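Local coordinates for protein putative glycosylhydrolase (Parabacteroides distasonis, PDB 3S5Q) that is probably a glycoside hydrolase of the 3-keto-disaccharide hydrolase family, built on a concanavalin A-like sandwich, with its natural substrate not established, at residues A[87-92]-A[178-183]; A[159-164]-A[182-187]. All coordinates share one frame; numbering follows the deposited sequence.

Contact 1: residues A[87-92]-A[178-183]; sequences NWIPSS and EWLPIP
Apolar contact between I89 and the W179–L180 pair makes up much of this surface meeting of two irregular loops. The methyl CG2 of I89 comes to the edge of the W179 indole, in the ring plane and 3.7 Å from its CD1, and also lies 3.7 Å from CD2 of L180. A chi1 of -72° puts CG1 of I89 beside the backbone N and leaves CG2 anti to it: CG2 serves the other loop, while CG1 sits 3.8 Å above the W88 ring plane. P90 touches P181 loosely, CB to CD at 4.3 Å.

A second kind of contact sets carbon against carbonyl oxygen. CG2 of I89 is 3.4 Å from O of W179. The leucine is long enough to meet both CG2 and the carbonyl of I89, its L180 CD2 lying 3.4 Å from I89 O. P90 O packs closely on CG1 of I182.

No hydrogen bond crosses; polar bonds instead shape 87-92 from within. W88 O accepts from S91 N and, at 2.6 Å, from S92 OG, the donors approaching opposite faces of its carbonyl plane. S91 OG bonds to N87 O.

Segment 87-92 lies in the loop between neighbouring antiparallel strands 75-82 and 93-98, with W88 packed back on V79 and C82; 178-183 belongs to the long loop from strand 154-160 to strand 192-195.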
loop_
_atom_site.group_PDB
_atom_site.type_symbol
_atom_site.label_atom_id
_atom_site.label_comp_id
_atom_site.label_asym_id
_atom_site.label_seq_id
_atom_site.Cartn_x
_atom_site.Cartn_y
_atom_site.Cartn_z
ATOM N N ASN A 87 0.019 17.865 -1.059
ATOM C CA ASN A 87 1.150 17.689 -1.926
ATOM C C ASN A 87 1.778 16.344 -1.600
ATOM O O ASN A 87 2.942 16.296 -1.275
ATOM C CB ASN A 87 2.113 18.877 -1.674
ATOM C CG ASN A 87 3.282 18.905 -2.614
ATOM O OD1 ASN A 87 3.194 18.406 -3.722
ATOM N ND2 ASN A 87 4.409 19.502 -2.166
ATOM N N TRP A 88 1.010 15.248 -1.672
ATOM C CA TRP A 88 1.460 13.970 -1.107
ATOM C C TRP A 88 2.592 13.302 -1.897
ATOM O O TRP A 88 3.393 12.577 -1.321
ATOM C CB TRP A 88 0.303 12.965 -0.905
ATOM C CG TRP A 88 -0.326 12.460 -2.188
ATOM C CD1 TRP A 88 -1.312 13.063 -2.895
ATOM C CD2 TRP A 88 0.005 11.263 -2.888
ATOM N NE1 TRP A 88 -1.624 12.313 -4.014
ATOM C CE2 TRP A 88 -0.829 11.197 -4.026
ATOM C CE3 TRP A 88 0.929 10.240 -2.670
ATOM C CZ2 TRP A 88 -0.764 10.141 -4.944
ATOM C CZ3 TRP A 88 0.996 9.193 -3.569
ATOM C CH2 TRP A 88 0.163 9.150 -4.700
ATOM N N ILE A 89 2.691 13.568 -3.190
ATOM C CA ILE A 89 3.627 12.791 -4.005
ATOM C C ILE A 89 5.083 12.896 -3.487
ATOM O O ILE A 89 5.701 11.885 -3.260
ATOM C CB ILE A 89 3.488 13.105 -5.509
ATOM C CG1 ILE A 89 2.172 12.497 -6.032
ATOM C CG2 ILE A 89 4.732 12.545 -6.296
ATOM C CD1 ILE A 89 1.683 13.098 -7.392
ATOM N N PRO A 90 5.619 14.109 -3.312
ATOM C CA PRO A 90 6.970 14.258 -2.789
ATOM C C PRO A 90 7.035 14.255 -1.273
ATOM O O PRO A 90 8.124 14.462 -0.737
ATOM C CB PRO A 90 7.364 15.641 -3.292
ATOM C CG PRO A 90 6.059 16.358 -3.345
ATOM C CD PRO A 90 5.126 15.385 -3.850
ATOM N N SER A 91 5.908 14.030 -0.601
ATOM C CA SER A 91 5.833 14.176 0.831
ATOM C C SER A 91 5.389 12.887 1.483
ATOM O O SER A 91 4.774 12.925 2.547
ATOM C CB SER A 91 4.832 15.274 1.205
ATOM O OG SER A 91 4.989 16.431 0.413
ATOM N N SER A 92 5.657 11.751 0.836
ATOM C CA SER A 92 5.244 10.475 1.378
ATOM C C SER A 92 6.020 9.340 0.738
ATOM O O SER A 92 6.809 9.549 -0.207
ATOM C CB SER A 92 3.739 10.289 1.163
ATOM O OG SER A 92 3.495 10.204 -0.214
ATOM N N GLU A 178 11.635 11.147 -11.358
ATOM C CA GLU A 178 11.969 12.582 -11.239
ATOM C C GLU A 178 11.079 13.307 -10.242
ATOM O O GLU A 178 11.512 14.260 -9.570
ATOM C CB GLU A 178 11.847 13.310 -12.596
ATOM N N TRP A 179 9.831 12.845 -10.164
ATOM C CA TRP A 179 8.796 13.439 -9.329
ATOM C C TRP A 179 8.825 12.957 -7.852
ATOM O O TRP A 179 7.957 13.345 -7.063
ATOM C CB TRP A 179 7.408 13.195 -9.998
ATOM C CG TRP A 179 7.003 11.757 -10.131
ATOM C CD1 TRP A 179 6.308 11.006 -9.212
ATOM C CD2 TRP A 179 7.222 10.896 -11.257
ATOM N NE1 TRP A 179 6.132 9.720 -9.676
ATOM C CE2 TRP A 179 6.664 9.625 -10.932
ATOM C CE3 TRP A 179 7.877 11.051 -12.473
ATOM C CZ2 TRP A 179 6.729 8.531 -11.790
ATOM C CZ3 TRP A 179 7.914 9.931 -13.372
ATOM C CH2 TRP A 179 7.350 8.713 -13.024
ATOM N N LEU A 180 9.819 12.118 -7.494
ATOM C CA LEU A 180 10.055 11.673 -6.121
ATOM C C LEU A 180 11.476 12.107 -5.692
ATOM O O LEU A 180 12.375 11.264 -5.571
ATOM C CB LEU A 180 9.890 10.141 -6.001
ATOM C CG LEU A 180 8.550 9.530 -6.466
ATOM C CD1 LEU A 180 8.603 7.968 -6.397
ATOM C CD2 LEU A 180 7.385 10.104 -5.647
ATOM N N PRO A 181 11.678 13.428 -5.492
ATOM C CA PRO A 181 13.052 13.960 -5.421
ATOM C C PRO A 181 13.712 13.916 -4.039
ATOM O O PRO A 181 14.906 14.171 -3.947
ATOM C CB PRO A 181 12.898 15.428 -5.916
ATOM C CG PRO A 181 11.461 15.792 -5.657
ATOM C CD PRO A 181 10.674 14.489 -5.723
ATOM N N ILE A 182 12.959 13.637 -2.975
ATOM C CA ILE A 182 13.519 13.774 -1.647
ATOM C C ILE A 182 14.248 12.501 -1.280
ATOM O O ILE A 182 13.662 11.441 -1.381
ATOM C CB ILE A 182 12.441 14.071 -0.571
ATOM C CG1 ILE A 182 11.447 15.152 -1.065
ATOM C CG2 ILE A 182 13.139 14.427 0.785
ATOM C CD1 ILE A 182 12.082 16.428 -1.493
ATOM N N PRO A 183 15.524 12.599 -0.823
ATOM C CA PRO A 183 16.259 11.405 -0.454
ATOM C C PRO A 183 15.452 10.685 0.615
ATOM O O PRO A 183 15.035 11.309 1.583
ATOM C CB PRO A 183 17.587 11.960 0.105
ATOM C CG PRO A 183 17.737 13.238 -0.528
ATOM C CD PRO A 183 16.347 13.797 -0.666
#

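Contact 2: residues A[159-164]-A[182-187]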
loop_
_atom_site.group_PDB
_atom_site.type_symbol
_atom_site.label_atom_id
_atom_site.label_comp_id
_atom_site.label_asym_id
_atom_site.label_seq_id
_atom_site.Cartn_x
_atom_site.Cartn_y
_atom_site.Cartn_z
ATOM N N ALA A 159 13.573 -3.013 3.496
ATOM C CA ALA A 159 14.351 -1.856 3.124
ATOM C C ALA A 159 14.642 -0.981 4.340
ATOM O O ALA A 159 13.779 -0.778 5.214
ATOM C CB ALA A 159 13.606 -1.083 1.961
ATOM N N ASN A 160 15.889 -0.521 4.436
ATOM C CA ASN A 160 16.279 0.463 5.443
ATOM C C ASN A 160 16.460 1.818 4.734
ATOM O O ASN A 160 17.396 1.980 3.921
ATOM C CB ASN A 160 17.566 0.003 6.105
ATOM C CG ASN A 160 18.147 1.030 7.052
ATOM O OD1 ASN A 160 17.495 2.021 7.443
ATOM N ND2 ASN A 160 19.396 0.786 7.448
ATOM N N LEU A 161 15.543 2.750 5.021
ATOM C CA LEU A 161 15.441 4.008 4.285
ATOM C C LEU A 161 16.704 4.841 4.439
ATOM O O LEU A 161 16.990 5.672 3.594
ATOM C CB LEU A 161 14.207 4.835 4.701
ATOM C CG LEU A 161 12.796 4.265 4.397
ATOM C CD1 LEU A 161 11.767 5.266 4.929
ATOM C CD2 LEU A 161 12.547 3.936 2.922
ATOM N N ALA A 162 17.486 4.554 5.477
ATOM C CA ALA A 162 18.766 5.213 5.678
ATOM C C ALA A 162 19.746 5.023 4.515
ATOM O O ALA A 162 20.625 5.837 4.347
ATOM C CB ALA A 162 19.412 4.764 6.997
ATOM N N ASP A 163 19.595 3.941 3.743
ATOM C CA ASP A 163 20.444 3.654 2.584
ATOM C C ASP A 163 20.187 4.624 1.403
ATOM O O ASP A 163 21.042 4.786 0.536
ATOM C CB ASP A 163 20.228 2.208 2.097
ATOM C CG ASP A 163 20.616 1.150 3.128
ATOM O OD1 ASP A 163 21.255 1.471 4.141
ATOM O OD2 ASP A 163 20.288 -0.025 2.894
ATOM N N TRP A 164 19.002 5.240 1.365
ATOM C CA TRP A 164 18.610 6.148 0.298
ATOM C C TRP A 164 19.129 7.567 0.539
ATOM O O TRP A 164 18.360 8.496 0.776
ATOM C CB TRP A 164 17.111 6.115 0.101
ATOM C CG TRP A 164 16.706 4.974 -0.825
ATOM C CD1 TRP A 164 16.472 5.060 -2.160
ATOM C CD2 TRP A 164 16.585 3.573 -0.486
ATOM N NE1 TRP A 164 16.178 3.805 -2.686
ATOM C CE2 TRP A 164 16.254 2.876 -1.675
ATOM C CE3 TRP A 164 16.746 2.842 0.701
ATOM C CZ2 TRP A 164 16.046 1.471 -1.702
ATOM C CZ3 TRP A 164 16.575 1.467 0.672
ATOM C CH2 TRP A 164 16.217 0.794 -0.521
ATOM N N ILE A 182 12.959 13.637 -2.975
ATOM C CA ILE A 182 13.519 13.774 -1.647
ATOM C C ILE A 182 14.248 12.501 -1.280
ATOM O O ILE A 182 13.662 11.441 -1.381
ATOM C CB ILE A 182 12.441 14.071 -0.571
ATOM C CG1 ILE A 182 11.447 15.152 -1.065
ATOM C CG2 ILE A 182 13.139 14.427 0.785
ATOM C CD1 ILE A 182 12.082 16.428 -1.493
ATOM N N PRO A 183 15.524 12.599 -0.823
ATOM C CA PRO A 183 16.259 11.405 -0.454
ATOM C C PRO A 183 15.452 10.685 0.615
ATOM O O PRO A 183 15.035 11.309 1.583
ATOM C CB PRO A 183 17.587 11.960 0.105
ATOM C CG PRO A 183 17.737 13.238 -0.528
ATOM C CD PRO A 183 16.347 13.797 -0.666
ATOM N N TYR A 184 15.130 9.418 0.405
ATOM C CA TYR A 184 14.279 8.757 1.389
ATOM C C TYR A 184 14.959 8.579 2.731
ATOM O O TYR A 184 14.253 8.388 3.735
ATOM C CB TYR A 184 13.767 7.433 0.878
ATOM C CG TYR A 184 12.522 7.517 0.051
ATOM C CD1 TYR A 184 12.065 8.724 -0.496
ATOM C CD2 TYR A 184 11.804 6.360 -0.219
ATOM C CE1 TYR A 184 10.899 8.757 -1.276
ATOM C CE2 TYR A 184 10.636 6.389 -0.988
ATOM C CZ TYR A 184 10.204 7.581 -1.515
ATOM O OH TYR A 184 9.067 7.551 -2.271
ATOM N N ALA A 185 16.298 8.694 2.788
ATOM C CA ALA A 185 17.022 8.755 4.099
ATOM C C ALA A 185 16.640 9.971 4.931
ATOM O O ALA A 185 16.796 9.961 6.162
ATOM C CB ALA A 185 18.563 8.709 3.907
ATOM N N ASN A 186 16.139 11.013 4.263
ATOM C CA ASN A 186 15.748 12.278 4.930
ATOM C C ASN A 186 14.233 12.469 5.209
ATOM O O ASN A 186 13.791 13.523 5.713
ATOM C CB ASN A 186 16.279 13.441 4.090
ATOM C CG ASN A 186 17.824 13.493 4.045
ATOM O OD1 ASN A 186 18.513 12.810 4.818
ATOM N ND2 ASN A 186 18.363 14.337 3.165
HETATM N N MSE A 187 13.436 11.463 4.835
HETATM C CA MSE A 187 11.993 11.452 5.004
HETATM C C MSE A 187 11.627 11.172 6.465
HETATM O O MSE A 187 12.129 10.205 7.041
HETATM C CB MSE A 187 11.385 10.370 4.110
HETATM C CG MSE A 187 11.527 10.638 2.576
HETATM SE SE MSE A 187 10.531 12.171 1.995
HETATM C CE MSE A 187 8.809 11.466 1.815
#
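W164 and Y184 cross at an angle close to their backbones, CB against CB at 3.7 Å, before their rings diverge. Neither ring lies flat on the other. H120 lies near both: it stacks on Y184 and meets W164 with the planes at about 55°. NE1 of W164 donates to OD1 of N170, satisfying the polar atom of a buried indole.

L161 approaches Y184 obliquely too, with CD2 4.0 Å from CD2 of the tyrosine. Its CG is anti to the carbonyl carbon (chi1 -66°), and an extended chi2 carries CD2 out to the ring; both residues also rest on I93 of strand 93-98.

Strand 154-160 lies at the edge of the larger antiparallel sheet of the concanavalin A-like sandwich, and 182-187 in the long loop before strand 192-195. At its end the strand turns into a short 3-10 segment, 161-163. An Asx turn starts it: N160 OD1 accepts from A162 N, the amide standing well above the carbonyl plane of the side chain. L161 O accepts from W164 N.

A185 CA is 4.3 Å from A162 CA, and A185 CB lies 3.1 Å from W164 O, a tight spot that suits a side chain of one methyl. A185 N donates to W164 O over 2.9 Å at 156°, arriving above the carbonyl plane. P183 leans its CB on the same oxygen.

From the N terminus, the chain leaves strand 75-82, makes the turn 87-92 and enters strand 93-98; contact 1 closes the long excursion from 87-92 to 178-183. Contact 2 begins inside that excursion, at the end of strand 154-160, and ends at 182-187, which overlaps the end of contact 1 and runs past it, so the two closures cross instead of nesting. They share I182 and P183 and also touch directly: the CE methyl of M187, a selenomethionine, packs 3.3 Å from S92 N. Together they set the loop before strand 192-195 against the rim of both sheets, since 93-98 borders the five-stranded sheet and 154-160 belongs to the other.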